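Local atomic coordinates of 4-hydroxybenzoyl-CoA thioesterase (Pseudomonas sp. CBS3, PDB entry 1LO7), a protein that hydrolyses 4-hydroxybenzoyl-CoA to 4-hydroxybenzoate and coenzyme A, the last of three steps that turn 4-chlorobenzoate into 4-hydroxybenzoate. Residues A[29-34]-A[111-116]; A[45-50]-A[54-59]; A[117-122]-A[131-136]. All blocks are in the same frame, centred on the assembly; numbering follows the deposited sequence.

Interaction 1: A[29-34]-A[111-116]. With 4CO (4-hydroxyphenacyl coenzyme A), chain B.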
# COMPACT_ATOMS: atom_id res chain seq x y z
N ARG A 29 -0.79 7.50 -4.55
CA ARG A 29 -0.13 7.70 -3.26
C ARG A 29 0.81 8.88 -3.46
O ARG A 29 0.87 9.77 -2.62
CB ARG A 29 0.79 6.50 -2.91
CG ARG A 29 0.08 5.28 -2.37
CD ARG A 29 0.98 4.51 -1.39
NE ARG A 29 2.14 3.96 -2.06
CZ ARG A 29 3.38 4.43 -1.98
NH1 ARG A 29 3.64 5.48 -1.23
NH2 ARG A 29 4.39 3.84 -2.66
N TRP A 30 1.53 8.88 -4.57
CA TRP A 30 2.48 9.97 -4.80
C TRP A 30 1.80 11.33 -5.03
O TRP A 30 2.31 12.41 -4.59
CB TRP A 30 3.49 9.61 -5.90
CG TRP A 30 4.24 8.37 -5.57
CD1 TRP A 30 4.66 7.97 -4.33
CD2 TRP A 30 4.64 7.36 -6.49
NE1 TRP A 30 5.31 6.75 -4.44
CE2 TRP A 30 5.29 6.35 -5.76
CE3 TRP A 30 4.47 7.20 -7.87
CZ2 TRP A 30 5.78 5.22 -6.41
CZ3 TRP A 30 4.96 6.09 -8.50
CH2 TRP A 30 5.61 5.10 -7.77
N LEU A 31 0.66 11.29 -5.75
CA LEU A 31 -0.10 12.51 -6.01
C LEU A 31 -0.57 13.09 -4.67
O LEU A 31 -0.50 14.27 -4.42
CB LEU A 31 -1.31 12.25 -6.93
CG LEU A 31 -1.03 12.58 -8.41
CD1 LEU A 31 0.45 12.48 -8.72
CD2 LEU A 31 -1.86 11.70 -9.33
N ASP A 32 -1.02 12.21 -3.76
CA ASP A 32 -1.47 12.67 -2.44
C ASP A 32 -0.32 13.31 -1.65
O ASP A 32 -0.51 14.33 -0.94
CB ASP A 32 -2.16 11.56 -1.65
CG ASP A 32 -2.95 12.16 -0.53
OD1 ASP A 32 -3.82 12.99 -0.75
OD2 ASP A 32 -2.63 11.74 0.68
N ALA A 33 0.88 12.73 -1.75
CA ALA A 33 2.01 13.31 -1.02
C ALA A 33 2.37 14.65 -1.67
O ALA A 33 2.69 15.64 -1.01
CB ALA A 33 3.22 12.36 -1.09
N ALA A 34 2.31 14.68 -3.02
CA ALA A 34 2.67 15.95 -3.70
C ALA A 34 1.63 17.04 -3.36
O ALA A 34 1.93 18.21 -3.26
CB ALA A 34 2.72 15.75 -5.21
N MET A 111 2.58 10.76 -16.45
CA MET A 111 1.17 10.79 -16.14
C MET A 111 0.76 12.18 -15.66
O MET A 111 1.60 13.02 -15.33
CB MET A 111 0.70 9.65 -15.19
CG MET A 111 1.17 9.78 -13.76
SD MET A 111 0.05 10.72 -12.69
CE MET A 111 -1.52 9.82 -12.57
N ARG A 112 -0.54 12.42 -15.65
CA ARG A 112 -1.01 13.72 -15.19
C ARG A 112 -2.36 13.55 -14.52
O ARG A 112 -3.12 12.64 -14.87
CB ARG A 112 -1.14 14.70 -16.37
CG ARG A 112 -1.71 16.05 -15.91
CD ARG A 112 -1.59 17.18 -16.97
NE ARG A 112 -0.25 17.77 -17.18
CZ ARG A 112 0.43 17.84 -18.35
NH1 ARG A 112 -0.06 17.37 -19.50
NH2 ARG A 112 1.63 18.42 -18.35
N ALA A 113 -2.65 14.41 -13.53
CA ALA A 113 -3.94 14.30 -12.92
C ALA A 113 -4.43 15.67 -12.44
O ALA A 113 -3.62 16.48 -11.97
CB ALA A 113 -3.92 13.35 -11.70
N ASP A 114 -5.73 15.91 -12.60
CA ASP A 114 -6.36 17.12 -12.12
C ASP A 114 -7.24 16.60 -11.00
O ASP A 114 -8.22 15.86 -11.23
CB ASP A 114 -7.24 17.81 -13.14
CG ASP A 114 -6.40 18.61 -14.07
OD1 ASP A 114 -5.25 18.89 -13.84
OD2 ASP A 114 -7.01 18.98 -15.15
N GLU A 115 -6.89 16.97 -9.76
CA GLU A 115 -7.63 16.57 -8.58
C GLU A 115 -8.50 17.70 -8.09
O GLU A 115 -8.04 18.84 -8.06
CB GLU A 115 -6.67 16.19 -7.40
CG GLU A 115 -5.78 14.97 -7.70
CD GLU A 115 -4.91 14.64 -6.52
OE1 GLU A 115 -4.44 15.47 -5.79
OE2 GLU A 115 -4.67 13.35 -6.38
N ILE A 116 -9.71 17.38 -7.69
CA ILE A 116 -10.59 18.39 -7.14
C ILE A 116 -10.69 18.06 -5.66
O ILE A 116 -11.11 16.97 -5.28
CB ILE A 116 -11.96 18.47 -7.78
CG1 ILE A 116 -11.80 18.72 -9.31
CG2 ILE A 116 -12.73 19.60 -7.07
CD1 ILE A 116 -13.10 19.07 -10.03
N1A 4CO B . -16.84 17.14 -9.01
C2A 4CO B . -16.52 18.46 -8.84
N3A 4CO B . -16.66 19.18 -7.76
C4A 4CO B . -17.16 18.47 -6.74
C5A 4CO B . -17.54 17.14 -6.76
C6A 4CO B . -17.36 16.44 -7.97
N6A 4CO B . -17.67 15.18 -8.12
N7A 4CO B . -18.04 16.73 -5.53
C8A 4CO B . -17.97 17.83 -4.77
N9A 4CO B . -17.47 18.91 -5.45
C1D 4CO B . -17.33 20.29 -4.99
C2D 4CO B . -18.68 20.98 -4.85
O2D 4CO B . -19.18 21.42 -6.11
C3D 4CO B . -18.27 22.17 -3.99
O3D 4CO B . -17.43 23.03 -4.72
P3D 4CO B . -17.67 24.59 -4.77
O7A 4CO B . -18.67 24.82 -5.79
O8A 4CO B . -18.10 25.07 -3.45
O9A 4CO B . -16.31 25.24 -5.16
C4D 4CO B . -17.36 21.44 -3.01
O4D 4CO B . -16.90 20.23 -3.69
C5D 4CO B . -17.92 21.14 -1.65
O5D 4CO B . -18.93 20.14 -1.82
P1A 4CO B . -20.34 20.36 -1.11
O1A 4CO B . -21.16 19.29 -1.67
O2A 4CO B . -20.88 21.68 -1.36
O3A 4CO B . -20.17 20.25 0.40
P2A 4CO B . -20.29 18.99 1.38
O4A 4CO B . -19.82 19.46 2.70
O5A 4CO B . -21.70 18.61 1.47
O6A 4CO B . -19.58 17.63 0.79
CBP 4CO B . -17.73 16.25 1.13
CCP 4CO B . -18.19 17.63 0.67
CDP 4CO B . -18.19 15.96 2.57
CEP 4CO B . -16.22 16.13 0.98
CAP 4CO B . -18.47 15.14 0.37
OAP 4CO B . -18.27 15.29 -1.03
C9P 4CO B . -17.81 13.78 0.61
O9P 4CO B . -17.82 13.28 1.72
N8P 4CO B . -17.09 13.18 -0.50
C7P 4CO B . -16.31 12.01 -0.10
C6P 4CO B . -14.87 12.40 0.29
C5P 4CO B . -14.02 11.12 0.34
O5P 4CO B . -14.31 10.16 1.05
N4P 4CO B . -12.85 11.19 -0.51
C3P 4CO B . -12.07 9.97 -0.60
C2P 4CO B . -11.25 9.74 0.64
S1P 4CO B . -10.61 11.23 1.40
O1B 4CO B . -7.50 10.30 1.09
C1B 4CO B . -8.02 11.03 1.91
C2B 4CO B . -7.38 12.31 2.25
C3B 4CO B . -7.99 13.14 3.23
C4B 4CO B . -7.38 14.34 3.57
C5B 4CO B . -6.16 14.71 2.97
O2B 4CO B . -5.50 15.90 3.35
C6B 4CO B . -5.58 13.88 1.97
C7B 4CO B . -6.19 12.66 1.61
CB 4CO B . -9.30 10.66 2.56
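In the hot dog fold a long helix is wrapped by a curved antiparallel sheet, and here L31 of helix 25-41 meets M111, A113 and E115 of strand 107-123. The short segments run at 57° to each other. Their axes come within 10.6 Å. L31 points toward the strand, and the three strand residues, alternate along the chain, point back at it. In the conformer described, CD2 of L31 sits 3.5 Å from CB of A113. The same CD2 is 3.8 Å from CE of M111, so L31 and M111 meet tip to tip. L31 has a second conformer, so these two contacts are less certain. M111 reaches L31 through a folded chain: its CG lies between the backbone N and the carbonyl carbon (chi1 71°), and chi2 and chi3 bend again.

E115 is extended beyond CG, and its carboxylate passes beside the base of L31, with OE2 3.6 Å from CB of L31. This is only a van der Waals contact. The polar partners of E115 are R117 and H96 at OE1, and OE2 makes a weak hydrogen bond with OH of Y24 of the second subunit. NH2 of R117 also bridges to OD1 of D32. It thus lies between two carboxylates whose OD1 (D32) and OE1 (E115) atoms are 5.7 Å apart. OD2 of D32 bonds NE1 of W23 of the second subunit.

The contact reaches the ligand at two places. CD1 of I116 touches C2A of the adenine at 3.7 Å. At the other end of the ligand, OD1 of D32 meets the C6B-C7B side of the phenacyl ring, 3.4 Å from C6B.

Interaction 2: A[45-50]-A[54-59]; sequences PPWRQT and RGIVGT. With 4CO (4-hydroxyphenacyl coenzyme A), chain B.
The indole of W47, a substrate-binding residue, lies flat against the backbone of G58. CA of G58 sits over the five-membered ring of W47, 3.5 Å from its centroid and 10° off the ring normal, a CH-pi contact. The backbone angles of G58 already call for glycine, and a CB would also clash with O2B of the ligand. NE1 of W47 approaches O2B at 3.4 Å. T59 crosses W47 at about a right angle, and its CG2 touches CH2 of W47 at 3.9 Å. The backbone N of T59 bonds the phenol oxygen of the ligand nearly straight (T59 N to O2B 2.8 Å, 163°).

T50 ties the helix to the start of the following segment. Its OG1 stands between the backbone N and the carbonyl carbon (chi1 63°) and donates to O of I56 at 2.8 Å, from above the carbonyl plane. The backbone O of T50 accepts from N of R54 at 2.9 Å. Weak bonds from N of G55 and N of I56 reach the same oxygen. G55 has positive phi.

The two segments make the short connection from helix 47-54 into strand 56-68. W47 and I56 pack on F119 of strand 107-123, while T50 and I56 touch Y136 of helix 134-140. W47 also rests on R36 of helix 25-41, and F13 of the third subunit meets its ring edge-to-face.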
# COMPACT_ATOMS: atom_id res chain seq x y z
N PRO A 45 0.35 25.17 7.94
CA PRO A 45 0.83 24.29 8.98
C PRO A 45 0.38 22.85 8.68
O PRO A 45 -0.51 22.63 7.87
CB PRO A 45 0.09 24.78 10.25
CG PRO A 45 -0.62 26.09 9.91
CD PRO A 45 -0.76 26.05 8.40
N PRO A 46 0.95 21.87 9.35
CA PRO A 46 0.52 20.49 9.15
C PRO A 46 -0.90 20.31 9.64
O PRO A 46 -1.33 21.02 10.57
CB PRO A 46 1.46 19.63 10.03
CG PRO A 46 2.44 20.60 10.68
CD PRO A 46 2.17 22.00 10.17
N TRP A 47 -1.62 19.37 9.04
CA TRP A 47 -2.99 19.18 9.46
C TRP A 47 -3.13 18.92 10.99
O TRP A 47 -4.11 19.30 11.62
CB TRP A 47 -3.69 18.07 8.68
CG TRP A 47 -3.51 18.18 7.18
CD1 TRP A 47 -3.21 17.15 6.35
CD2 TRP A 47 -3.62 19.37 6.37
NE1 TRP A 47 -3.13 17.58 5.07
CE2 TRP A 47 -3.40 18.94 5.02
CE3 TRP A 47 -3.92 20.73 6.64
CZ2 TRP A 47 -3.44 19.81 3.94
CZ3 TRP A 47 -3.97 21.59 5.54
CH2 TRP A 47 -3.73 21.13 4.22
N ARG A 48 -2.14 18.24 11.60
CA ARG A 48 -2.17 17.94 13.04
C ARG A 48 -2.38 19.22 13.83
O ARG A 48 -3.01 19.25 14.88
CB ARG A 48 -0.80 17.33 13.35
CG ARG A 48 -0.63 16.57 14.62
CD ARG A 48 0.84 16.17 14.74
NE ARG A 48 1.21 15.10 13.80
CZ ARG A 48 2.02 15.30 12.78
NH1 ARG A 48 2.56 16.50 12.53
NH2 ARG A 48 2.32 14.26 12.00
N GLN A 49 -1.81 20.30 13.32
CA GLN A 49 -1.93 21.57 13.99
C GLN A 49 -3.22 22.30 13.55
O GLN A 49 -3.95 22.89 14.36
CB GLN A 49 -0.63 22.37 13.70
CG GLN A 49 -0.60 23.82 14.19
CD GLN A 49 0.72 24.48 13.83
OE1 GLN A 49 1.76 23.80 13.74
NE2 GLN A 49 0.66 25.79 13.56
N THR A 50 -3.52 22.30 12.24
CA THR A 50 -4.72 23.01 11.81
C THR A 50 -5.97 22.43 12.45
O THR A 50 -6.93 23.16 12.68
CB THR A 50 -4.90 23.04 10.28
OG1 THR A 50 -5.06 21.71 9.76
CG2 THR A 50 -3.73 23.72 9.59
N ARG A 54 -8.20 25.32 14.07
CA ARG A 54 -9.37 25.71 13.36
C ARG A 54 -10.28 24.61 12.87
O ARG A 54 -11.27 24.86 12.19
CB ARG A 54 -8.97 26.67 12.25
CG ARG A 54 -8.02 26.08 11.23
CD ARG A 54 -7.20 27.16 10.50
NE ARG A 54 -7.99 28.06 9.62
CZ ARG A 54 -7.44 29.04 8.90
NH1 ARG A 54 -6.14 29.30 8.90
NH2 ARG A 54 -8.22 29.79 8.17
N GLY A 55 -9.96 23.38 13.24
CA GLY A 55 -10.79 22.25 12.88
C GLY A 55 -10.50 21.60 11.53
O GLY A 55 -11.14 20.61 11.19
N ILE A 56 -9.56 22.15 10.78
CA ILE A 56 -9.23 21.64 9.44
C ILE A 56 -8.49 20.34 9.50
O ILE A 56 -7.41 20.29 10.06
CB ILE A 56 -8.59 22.73 8.59
CG1 ILE A 56 -9.62 23.89 8.41
CG2 ILE A 56 -8.10 22.21 7.23
CD1 ILE A 56 -9.03 25.10 7.68
N VAL A 57 -9.08 19.28 8.93
CA VAL A 57 -8.43 17.97 9.01
C VAL A 57 -7.53 17.65 7.83
O VAL A 57 -6.75 16.68 7.83
CB VAL A 57 -9.49 16.85 9.16
CG1 VAL A 57 -10.33 17.07 10.39
CG2 VAL A 57 -10.38 16.74 7.93
N GLY A 58 -7.66 18.46 6.79
CA GLY A 58 -6.88 18.21 5.62
C GLY A 58 -7.71 18.61 4.39
O GLY A 58 -8.66 19.40 4.51
N THR A 59 -7.31 18.06 3.21
CA THR A 59 -7.99 18.37 1.94
C THR A 59 -8.41 17.09 1.20
O THR A 59 -7.77 16.65 0.25
CB THR A 59 -7.07 19.21 1.03
OG1 THR A 59 -5.89 18.46 0.77
CG2 THR A 59 -6.72 20.50 1.73
N1A 4CO B . -16.84 17.14 -9.01
C2A 4CO B . -16.52 18.46 -8.84
N3A 4CO B . -16.66 19.18 -7.76
C4A 4CO B . -17.16 18.47 -6.74
C5A 4CO B . -17.54 17.14 -6.76
C6A 4CO B . -17.36 16.44 -7.97
N6A 4CO B . -17.67 15.18 -8.12
N7A 4CO B . -18.04 16.73 -5.53
C8A 4CO B . -17.97 17.83 -4.77
N9A 4CO B . -17.47 18.91 -5.45
C1D 4CO B . -17.33 20.29 -4.99
C2D 4CO B . -18.68 20.98 -4.85
O2D 4CO B . -19.18 21.42 -6.11
C3D 4CO B . -18.27 22.17 -3.99
O3D 4CO B . -17.43 23.03 -4.72
P3D 4CO B . -17.67 24.59 -4.77
O7A 4CO B . -18.67 24.82 -5.79
O8A 4CO B . -18.10 25.07 -3.45
O9A 4CO B . -16.31 25.24 -5.16
C4D 4CO B . -17.36 21.44 -3.01
O4D 4CO B . -16.90 20.23 -3.69
C5D 4CO B . -17.92 21.14 -1.65
O5D 4CO B . -18.93 20.14 -1.82
P1A 4CO B . -20.34 20.36 -1.11
O1A 4CO B . -21.16 19.29 -1.67
O2A 4CO B . -20.88 21.68 -1.36
O3A 4CO B . -20.17 20.25 0.40
P2A 4CO B . -20.29 18.99 1.38
O4A 4CO B . -19.82 19.46 2.70
O5A 4CO B . -21.70 18.61 1.47
O6A 4CO B . -19.58 17.63 0.79
CBP 4CO B . -17.73 16.25 1.13
CCP 4CO B . -18.19 17.63 0.67
CDP 4CO B . -18.19 15.96 2.57
CEP 4CO B . -16.22 16.13 0.98
CAP 4CO B . -18.47 15.14 0.37
OAP 4CO B . -18.27 15.29 -1.03
C9P 4CO B . -17.81 13.78 0.61
O9P 4CO B . -17.82 13.28 1.72
N8P 4CO B . -17.09 13.18 -0.50
C7P 4CO B . -16.31 12.01 -0.10
C6P 4CO B . -14.87 12.40 0.29
C5P 4CO B . -14.02 11.12 0.34
O5P 4CO B . -14.31 10.16 1.05
N4P 4CO B . -12.85 11.19 -0.51
C3P 4CO B . -12.07 9.97 -0.60
C2P 4CO B . -11.25 9.74 0.64
S1P 4CO B . -10.61 11.23 1.40
O1B 4CO B . -7.50 10.30 1.09
C1B 4CO B . -8.02 11.03 1.91
C2B 4CO B . -7.38 12.31 2.25
C3B 4CO B . -7.99 13.14 3.23
C4B 4CO B . -7.38 14.34 3.57
C5B 4CO B . -6.16 14.71 2.97
O2B 4CO B . -5.50 15.90 3.35
C6B 4CO B . -5.58 13.88 1.97
C7B 4CO B . -6.19 12.66 1.61
CB 4CO B . -9.30 10.66 2.56

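Interaction 3: A[117-122]-A[131-136]. With 4CO (4-hydroxyphenacyl coenzyme A), chain B.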
# COMPACT_ATOMS: atom_id res chain seq x y z
N ARG A 117 -10.25 18.98 -4.80
CA ARG A 117 -10.29 18.74 -3.38
C ARG A 117 -10.97 19.88 -2.65
O ARG A 117 -11.32 20.93 -3.25
CB ARG A 117 -8.84 18.64 -2.88
CG ARG A 117 -8.10 17.34 -3.28
CD ARG A 117 -6.62 17.46 -2.98
NE ARG A 117 -5.78 16.33 -3.44
CZ ARG A 117 -5.42 15.32 -2.65
NH1 ARG A 117 -5.82 15.20 -1.36
NH2 ARG A 117 -4.62 14.39 -3.19
N VAL A 118 -11.13 19.69 -1.35
CA VAL A 118 -11.74 20.72 -0.52
C VAL A 118 -11.09 20.68 0.81
O VAL A 118 -10.59 19.64 1.21
CB VAL A 118 -13.20 20.44 -0.26
CG1 VAL A 118 -13.99 20.44 -1.55
CG2 VAL A 118 -13.39 19.15 0.54
N PHE A 119 -11.11 21.84 1.50
CA PHE A 119 -10.60 21.92 2.87
C PHE A 119 -11.76 21.42 3.68
O PHE A 119 -12.89 21.74 3.37
CB PHE A 119 -10.22 23.33 3.32
CG PHE A 119 -8.85 23.68 2.78
CD1 PHE A 119 -7.70 23.37 3.50
CD2 PHE A 119 -8.72 24.30 1.54
CE1 PHE A 119 -6.44 23.71 3.01
CE2 PHE A 119 -7.46 24.64 1.04
CZ PHE A 119 -6.32 24.33 1.77
N ALA A 120 -11.52 20.58 4.68
CA ALA A 120 -12.67 20.08 5.39
C ALA A 120 -12.43 19.95 6.86
O ALA A 120 -11.32 20.03 7.35
CB ALA A 120 -13.05 18.69 4.86
N MET A 121 -13.55 19.70 7.54
CA MET A 121 -13.56 19.50 8.97
C MET A 121 -14.32 18.25 9.23
O MET A 121 -15.09 17.82 8.40
CB MET A 121 -14.10 20.73 9.66
CG MET A 121 -13.00 21.76 9.45
SD MET A 121 -13.34 23.21 10.39
CE MET A 121 -15.14 22.98 10.35
N ASN A 122 -14.06 17.64 10.38
CA ASN A 122 -14.77 16.44 10.80
C ASN A 122 -15.71 16.89 11.93
O ASN A 122 -15.23 17.26 12.99
CB ASN A 122 -13.90 15.27 11.31
CG ASN A 122 -13.53 14.37 10.16
OD1 ASN A 122 -14.30 14.20 9.20
ND2 ASN A 122 -12.33 13.82 10.24
N GLU A 131 -15.56 26.76 2.92
CA GLU A 131 -15.14 27.68 1.92
C GLU A 131 -13.64 27.76 2.01
O GLU A 131 -13.08 27.73 3.11
CB GLU A 131 -15.78 29.00 2.30
CG GLU A 131 -15.35 30.20 1.47
CD GLU A 131 -16.23 31.32 1.88
OE1 GLU A 131 -17.41 31.37 1.60
OE2 GLU A 131 -15.63 32.19 2.66
N VAL A 132 -12.97 27.84 0.86
CA VAL A 132 -11.51 27.89 0.92
C VAL A 132 -11.06 29.07 1.78
O VAL A 132 -11.42 30.17 1.50
CB VAL A 132 -10.87 27.92 -0.47
CG1 VAL A 132 -9.36 27.95 -0.36
CG2 VAL A 132 -11.29 26.71 -1.28
N PRO A 133 -10.25 28.82 2.83
CA PRO A 133 -9.80 29.94 3.66
C PRO A 133 -9.01 31.00 2.89
O PRO A 133 -8.06 30.71 2.14
CB PRO A 133 -8.98 29.32 4.80
CG PRO A 133 -9.48 27.88 4.87
CD PRO A 133 -9.88 27.51 3.44
N ALA A 134 -9.42 32.25 3.05
CA ALA A 134 -8.75 33.33 2.36
C ALA A 134 -7.27 33.37 2.66
O ALA A 134 -6.46 33.65 1.78
CB ALA A 134 -9.39 34.65 2.78
N ASP A 135 -6.90 33.10 3.92
CA ASP A 135 -5.50 33.12 4.31
C ASP A 135 -4.70 32.05 3.58
O ASP A 135 -3.55 32.22 3.28
CB ASP A 135 -5.23 33.10 5.85
CG ASP A 135 -5.96 32.01 6.54
OD1 ASP A 135 -7.06 31.65 6.19
OD2 ASP A 135 -5.35 31.48 7.57
N TYR A 136 -5.34 30.94 3.29
CA TYR A 136 -4.65 29.86 2.59
C TYR A 136 -4.42 30.23 1.14
O TYR A 136 -3.37 29.94 0.57
CB TYR A 136 -5.48 28.58 2.72
CG TYR A 136 -5.34 27.96 4.07
CD1 TYR A 136 -4.51 28.50 5.06
CD2 TYR A 136 -6.11 26.84 4.39
CE1 TYR A 136 -4.43 27.93 6.34
CE2 TYR A 136 -6.01 26.23 5.64
CZ TYR A 136 -5.18 26.78 6.62
OH TYR A 136 -5.11 26.15 7.87
N1A 4CO B . -16.84 17.14 -9.01
C2A 4CO B . -16.52 18.46 -8.84
N3A 4CO B . -16.66 19.18 -7.76
C4A 4CO B . -17.16 18.47 -6.74
C5A 4CO B . -17.54 17.14 -6.76
C6A 4CO B . -17.36 16.44 -7.97
N6A 4CO B . -17.67 15.18 -8.12
N7A 4CO B . -18.04 16.73 -5.53
C8A 4CO B . -17.97 17.83 -4.77
N9A 4CO B . -17.47 18.91 -5.45
C1D 4CO B . -17.33 20.29 -4.99
C2D 4CO B . -18.68 20.98 -4.85
O2D 4CO B . -19.18 21.42 -6.11
C3D 4CO B . -18.27 22.17 -3.99
O3D 4CO B . -17.43 23.03 -4.72
P3D 4CO B . -17.67 24.59 -4.77
O7A 4CO B . -18.67 24.82 -5.79
O8A 4CO B . -18.10 25.07 -3.45
O9A 4CO B . -16.31 25.24 -5.16
C4D 4CO B . -17.36 21.44 -3.01
O4D 4CO B . -16.90 20.23 -3.69
C5D 4CO B . -17.92 21.14 -1.65
O5D 4CO B . -18.93 20.14 -1.82
P1A 4CO B . -20.34 20.36 -1.11
O1A 4CO B . -21.16 19.29 -1.67
O2A 4CO B . -20.88 21.68 -1.36
O3A 4CO B . -20.17 20.25 0.40
P2A 4CO B . -20.29 18.99 1.38
O4A 4CO B . -19.82 19.46 2.70
O5A 4CO B . -21.70 18.61 1.47
O6A 4CO B . -19.58 17.63 0.79
CBP 4CO B . -17.73 16.25 1.13
CCP 4CO B . -18.19 17.63 0.67
CDP 4CO B . -18.19 15.96 2.57
CEP 4CO B . -16.22 16.13 0.98
CAP 4CO B . -18.47 15.14 0.37
OAP 4CO B . -18.27 15.29 -1.03
C9P 4CO B . -17.81 13.78 0.61
O9P 4CO B . -17.82 13.28 1.72
N8P 4CO B . -17.09 13.18 -0.50
C7P 4CO B . -16.31 12.01 -0.10
C6P 4CO B . -14.87 12.40 0.29
C5P 4CO B . -14.02 11.12 0.34
O5P 4CO B . -14.31 10.16 1.05
N4P 4CO B . -12.85 11.19 -0.51
C3P 4CO B . -12.07 9.97 -0.60
C2P 4CO B . -11.25 9.74 0.64
S1P 4CO B . -10.61 11.23 1.40
O1B 4CO B . -7.50 10.30 1.09
C1B 4CO B . -8.02 11.03 1.91
C2B 4CO B . -7.38 12.31 2.25
C3B 4CO B . -7.99 13.14 3.23
C4B 4CO B . -7.38 14.34 3.57
C5B 4CO B . -6.16 14.71 2.97
O2B 4CO B . -5.50 15.90 3.35
C6B 4CO B . -5.58 13.88 1.97
C7B 4CO B . -6.19 12.66 1.61
CB 4CO B . -9.30 10.66 2.56
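Aromatic and apolar contacts join F119, on the last part of strand 107-123, to V132, P133 and Y136 where the chain enters helix 134-140. This C-terminal helix packs beside the hot dog sheet.

The aromatic pair comes first. CD2 of Y136 lies over one face of the F119 ring, 3.4 Å above its plane and offset toward the rim. The ring centroids are 5.1 Å apart and the planes are at 45°, so the pair is neither a stack nor a T. CG of F119 is anti to its own carbonyl carbon (chi1 -80°), which carries the ring out toward the helix.

Aliphatic contacts are looser. CD2 of F119 is 3.9 Å from CD of P133, and CE2 of F119 is 4.1 Å from CG1 of V132. P133 is also the N-cap residue of the helix. With an alanine here in place of F119, Y136 would probably lose the ring it leans on, and a gap would be likely to open beside V132 and P133.

Two residues of the strand also reach the ligand. R117 brings the edge of its guanidinium to the ligand ring, with NH1 3.6 Å from C6B. CG1 of V118 lies 3.6 Å from O4D of the ribose.

Polar groups serve other partners. NH1 of R117 bonds O of T59. D135 makes a salt bridge to R54, whose guanidinium also forms a cation-pi contact with Y136.

Between the two segments themselves the side chains meet through carbon alone, so this contact probably rests on apolar burial and shape, while the charge pairs lie outside it.

How the interactions relate
All three contacts are made mainly by buried residues, but the centre of interaction 1 lies about 4 Å from the centre of the chain, whereas the centres of interactions 2 and 3 both lie about 16 Å from it. Interactions 1 and 3 share strand 107-123. Charge pairs join interaction 3 to each of the others, and a probable V57 N to A120 O hydrogen bond also links it to interaction 2. Their chemistry differs. Interaction 1 packs a helix residue, and interaction 3 a loop and helix start, on the strand, mainly through apolar groups. An aromatic pair occurs only in interaction 3. Interaction 2 combines a CH-pi contact with hydrogen bonds. All three touch the same 4-hydroxyphenacyl coenzyme A.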